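Local coordinates for SusD family protein (Bacteroides uniformis, PDB 7KV1) that probably binds beta-glucans at the bacterial cell surface, as a SusD-like glycan-binding protein of a human gut Bacteroides, at residues 99-104 / 501-506. Sequence-based numbering, arbitrary orientation.
Sequences FNYEAN and NSWTAK
A Schellman motif ends helix 93-99, with Glu102 N bonded to Met97 O, Tyr101 N to Leu98 O and Tyr101 at positive phi (61°) as C-prime residue, and the turn packs on the loop 501-506 of this SusD-like fold. Asn501 ND2 donates to Asn100 O at 2.9 Å, nearly straight (170°) and along the C=O axis. Asn501 ND2 also donates to Glu102 OE2 at 3.1 Å, from above the carboxylate plane. Both acceptors lie in the amide plane of Asn501, consistent with one N-H serving each and the amide's rotation being fixed. Asn501 N adds a longer bond to Asn100 OD1 (3.3 Å), from above the carbonyl plane of the Asn100 amide; this oxygen also accepts from Thr500 N. An alanine in place of Asn501 would remove ND2 and both its bonds, and would probably loosen the turn against the loop. The edge of the Trp503 indole, at CD1, points at the face of the Tyr101 ring, its five-membered ring centroid 5.2 Å from that of Tyr101, planes at 87°. Tyr101 OH bonds to Met78 O and Trp503 NE1 to Tyr469 OH, while Trp503 CB makes a CH-pi contact over the face, 4.2 Å from the Tyr101 ring centroid.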
ATOM      1  N   PHE A  99      -0.162 -16.048   5.049  1.00 17.59           N
ATOM      2  CA  PHE A  99       0.139 -16.470   3.667  1.00 17.89           C
ATOM      3  C   PHE A  99      -0.686 -17.705   3.317  1.00 17.45           C
ATOM      4  O   PHE A  99      -1.157 -17.819   2.166  1.00 17.84           O
ATOM      5  CB  PHE A  99       1.640 -16.703   3.497  1.00 17.29           C
ATOM      6  CG  PHE A  99       2.001 -17.557   2.311  1.00 18.39           C
ATOM      7  CD1 PHE A  99       2.002 -18.933   2.434  1.00 19.23           C
ATOM      8  CD2 PHE A  99       2.313 -17.003   1.088  1.00 18.60           C
ATOM      9  CE1 PHE A  99       2.335 -19.735   1.367  1.00 19.22           C
ATOM     10  CE2 PHE A  99       2.613 -17.813   0.002  1.00 19.01           C
ATOM     11  CZ  PHE A  99       2.639 -19.170   0.154  1.00 17.91           C
ATOM     12  N   ASN A 100      -0.874 -18.592   4.281  1.00 18.15           N
ATOM     13  CA  ASN A 100      -1.596 -19.868   4.069  1.00 18.07           C
ATOM     14  C   ASN A 100      -3.049 -19.814   4.559  1.00 18.97           C
ATOM     15  O   ASN A 100      -3.652 -20.908   4.665  1.00 17.09           O
ATOM     16  CB  ASN A 100      -0.832 -20.999   4.728  1.00 20.16           C
ATOM     17  CG  ASN A 100      -1.169 -22.321   4.084  1.00 20.66           C
ATOM     18  OD1 ASN A 100      -1.545 -22.366   2.906  1.00 22.74           O
ATOM     19  ND2 ASN A 100      -1.135 -23.357   4.894  1.00 21.47           N
ATOM     20  N   TYR A 101      -3.582 -18.629   4.898  1.00 19.40           N
ATOM     21  CA  TYR A 101      -5.016 -18.449   5.300  1.00 19.37           C
ATOM     22  C   TYR A 101      -5.322 -19.267   6.542  1.00 20.27           C
ATOM     23  O   TYR A 101      -6.454 -19.785   6.672  1.00 19.55           O
ATOM     24  CB  TYR A 101      -5.957 -18.794   4.141  1.00 18.29           C
ATOM     25  CG  TYR A 101      -5.476 -18.157   2.863  1.00 19.02           C
ATOM     26  CD1 TYR A 101      -5.132 -16.810   2.818  1.00 17.11           C
ATOM     27  CD2 TYR A 101      -5.230 -18.917   1.744  1.00 18.77           C
ATOM     28  CE1 TYR A 101      -4.628 -16.225   1.672  1.00 16.28           C
ATOM     29  CE2 TYR A 101      -4.729 -18.340   0.591  1.00 19.66           C
ATOM     30  CZ  TYR A 101      -4.430 -16.991   0.547  1.00 18.04           C
ATOM     31  OH  TYR A 101      -3.859 -16.492  -0.596  1.00 17.10           O
ATOM     32  N   GLU A 102      -4.356 -19.295   7.463  1.00 22.04           N
ATOM     33  CA  GLU A 102      -4.413 -20.073   8.725  1.00 23.85           C
ATOM     34  C   GLU A 102      -4.000 -19.180   9.887  1.00 21.23           C
ATOM     35  O   GLU A 102      -3.605 -19.738  10.919  1.00 21.65           O
ATOM     36  CB  GLU A 102      -3.455 -21.258   8.712  1.00 26.83           C
ATOM     37  CG  GLU A 102      -3.862 -22.344   7.793  1.00 33.91           C
ATOM     38  CD  GLU A 102      -2.963 -23.561   7.945  1.00 40.58           C
ATOM     39  OE1 GLU A 102      -1.821 -23.374   8.440  1.00 35.86           O
ATOM     40  OE2 GLU A 102      -3.418 -24.689   7.538  1.00 44.59           O
ATOM     41  N   ALA A 103      -4.128 -17.861   9.754  1.00 19.47           N
ATOM     42  CA  ALA A 103      -3.864 -16.924  10.869  1.00 19.01           C
ATOM     43  C   ALA A 103      -4.840 -17.233  12.001  1.00 20.46           C
ATOM     44  O   ALA A 103      -5.877 -17.836  11.768  1.00 23.31           O
ATOM     45  CB  ALA A 103      -3.975 -15.489  10.403  1.00 19.48           C
ATOM     46  N   ASN A 104      -4.552 -16.734  13.181  1.00 22.32           N
ATOM     47  CA  ASN A 104      -5.444 -16.863  14.348  1.00 21.97           C
ATOM     48  C   ASN A 104      -5.172 -15.675  15.256  1.00 19.72           C
ATOM     49  O   ASN A 104      -4.312 -14.825  14.920  1.00 18.08           O
ATOM     50  CB  ASN A 104      -5.296 -18.222  15.052  1.00 20.53           C
ATOM     51  CG  ASN A 104      -3.908 -18.509  15.585  1.00 20.54           C
ATOM     52  OD1 ASN A 104      -3.262 -17.674  16.199  1.00 21.37           O
ATOM     53  ND2 ASN A 104      -3.459 -19.727  15.385  1.00 22.68           N
ATOM     54  N   ASN A 501      -3.815 -24.059   1.290  1.00 23.07           N
ATOM     55  CA  ASN A 501      -5.241 -23.650   1.363  1.00 22.29           C
ATOM     56  C   ASN A 501      -5.538 -22.753   0.153  1.00 24.43           C
ATOM     57  O   ASN A 501      -4.591 -22.117  -0.406  1.00 25.50           O
ATOM     58  CB  ASN A 501      -5.552 -23.033   2.732  1.00 21.60           C
ATOM     59  CG  ASN A 501      -5.334 -24.004   3.877  1.00 23.24           C
ATOM     60  OD1 ASN A 501      -5.851 -25.114   3.867  1.00 23.09           O
ATOM     61  ND2 ASN A 501      -4.544 -23.613   4.863  1.00 22.50           N
ATOM     62  N   SER A 502      -6.786 -22.749  -0.304  1.00 22.97           N
ATOM     63  CA  SER A 502      -7.302 -21.773  -1.296  1.00 22.91           C
ATOM     64  C   SER A 502      -7.994 -20.617  -0.563  1.00 23.75           C
ATOM     65  O   SER A 502      -8.652 -20.832   0.470  1.00 24.54           O
ATOM     66  CB  SER A 502      -8.204 -22.440  -2.267  1.00 24.38           C
ATOM     67  OG  SER A 502      -7.501 -23.483  -2.917  1.00 24.69           O
ATOM     68  N   TRP A 503      -7.809 -19.400  -1.040  1.00 21.02           N
ATOM     69  CA  TRP A 503      -8.511 -18.228  -0.466  1.00 19.46           C
ATOM     70  C   TRP A 503     -10.027 -18.368  -0.654  1.00 18.48           C
ATOM     71  O   TRP A 503     -10.455 -18.682  -1.777  1.00 19.89           O
ATOM     72  CB  TRP A 503      -8.025 -16.943  -1.125  1.00 17.78           C
ATOM     73  CG  TRP A 503      -8.520 -15.694  -0.461  1.00 17.12           C
ATOM     74  CD1 TRP A 503      -7.857 -14.953   0.464  1.00 18.87           C
ATOM     75  CD2 TRP A 503      -9.767 -15.027  -0.690  1.00 16.95           C
ATOM     76  NE1 TRP A 503      -8.592 -13.847   0.801  1.00 18.58           N
ATOM     77  CE2 TRP A 503      -9.771 -13.862   0.104  1.00 18.14           C
ATOM     78  CE3 TRP A 503     -10.876 -15.278  -1.510  1.00 18.33           C
ATOM     79  CZ2 TRP A 503     -10.841 -12.958   0.130  1.00 18.34           C
ATOM     80  CZ3 TRP A 503     -11.926 -14.379  -1.497  1.00 18.14           C
ATOM     81  CH2 TRP A 503     -11.921 -13.246  -0.673  1.00 19.83           C
ATOM     82  N   THR A 504     -10.792 -18.065   0.390  1.00 18.99           N
ATOM     83  CA  THR A 504     -12.275 -17.957   0.370  1.00 19.11           C
ATOM     84  C   THR A 504     -12.670 -16.700   1.147  1.00 18.70           C
ATOM     85  O   THR A 504     -11.826 -16.109   1.825  1.00 20.02           O
ATOM     86  CB  THR A 504     -12.975 -19.208   0.920  1.00 19.84           C
ATOM     87  OG1 THR A 504     -12.573 -19.360   2.274  1.00 19.99           O
ATOM     88  CG2 THR A 504     -12.633 -20.456   0.142  1.00 21.00           C
ATOM     89  N   ALA A 505     -13.913 -16.273   0.978  1.00 19.91           N
ATOM     90  CA  ALA A 505     -14.434 -14.971   1.448  1.00 20.83           C
ATOM     91  C   ALA A 505     -14.212 -14.799   2.945  1.00 19.82           C
ATOM     92  O   ALA A 505     -14.007 -13.673   3.399  1.00 19.89           O
ATOM     93  CB  ALA A 505     -15.915 -14.893   1.081  1.00 23.44           C
ATOM     94  N   LYS A 506     -14.259 -15.875   3.722  1.00 18.71           N
ATOM     95  CA  LYS A 506     -14.067 -15.736   5.190  1.00 21.61           C
ATOM     96  C   LYS A 506     -12.623 -15.313   5.533  1.00 18.96           C
ATOM     97  O   LYS A 506     -12.406 -14.917   6.651  1.00 18.65           O
ATOM     98  CB  LYS A 506     -14.433 -17.034   5.898  1.00 23.16           C
ATOM     99  CG  LYS A 506     -13.557 -18.232   5.616  1.00 25.93           C
ATOM    100  CD  LYS A 506     -14.068 -19.425   6.418  1.00 29.43           C
ATOM    101  CE  LYS A 506     -13.310 -20.692   6.119  1.00 32.46           C
ATOM    102  NZ  LYS A 506     -13.704 -21.723   7.102  1.00 38.56           N
TER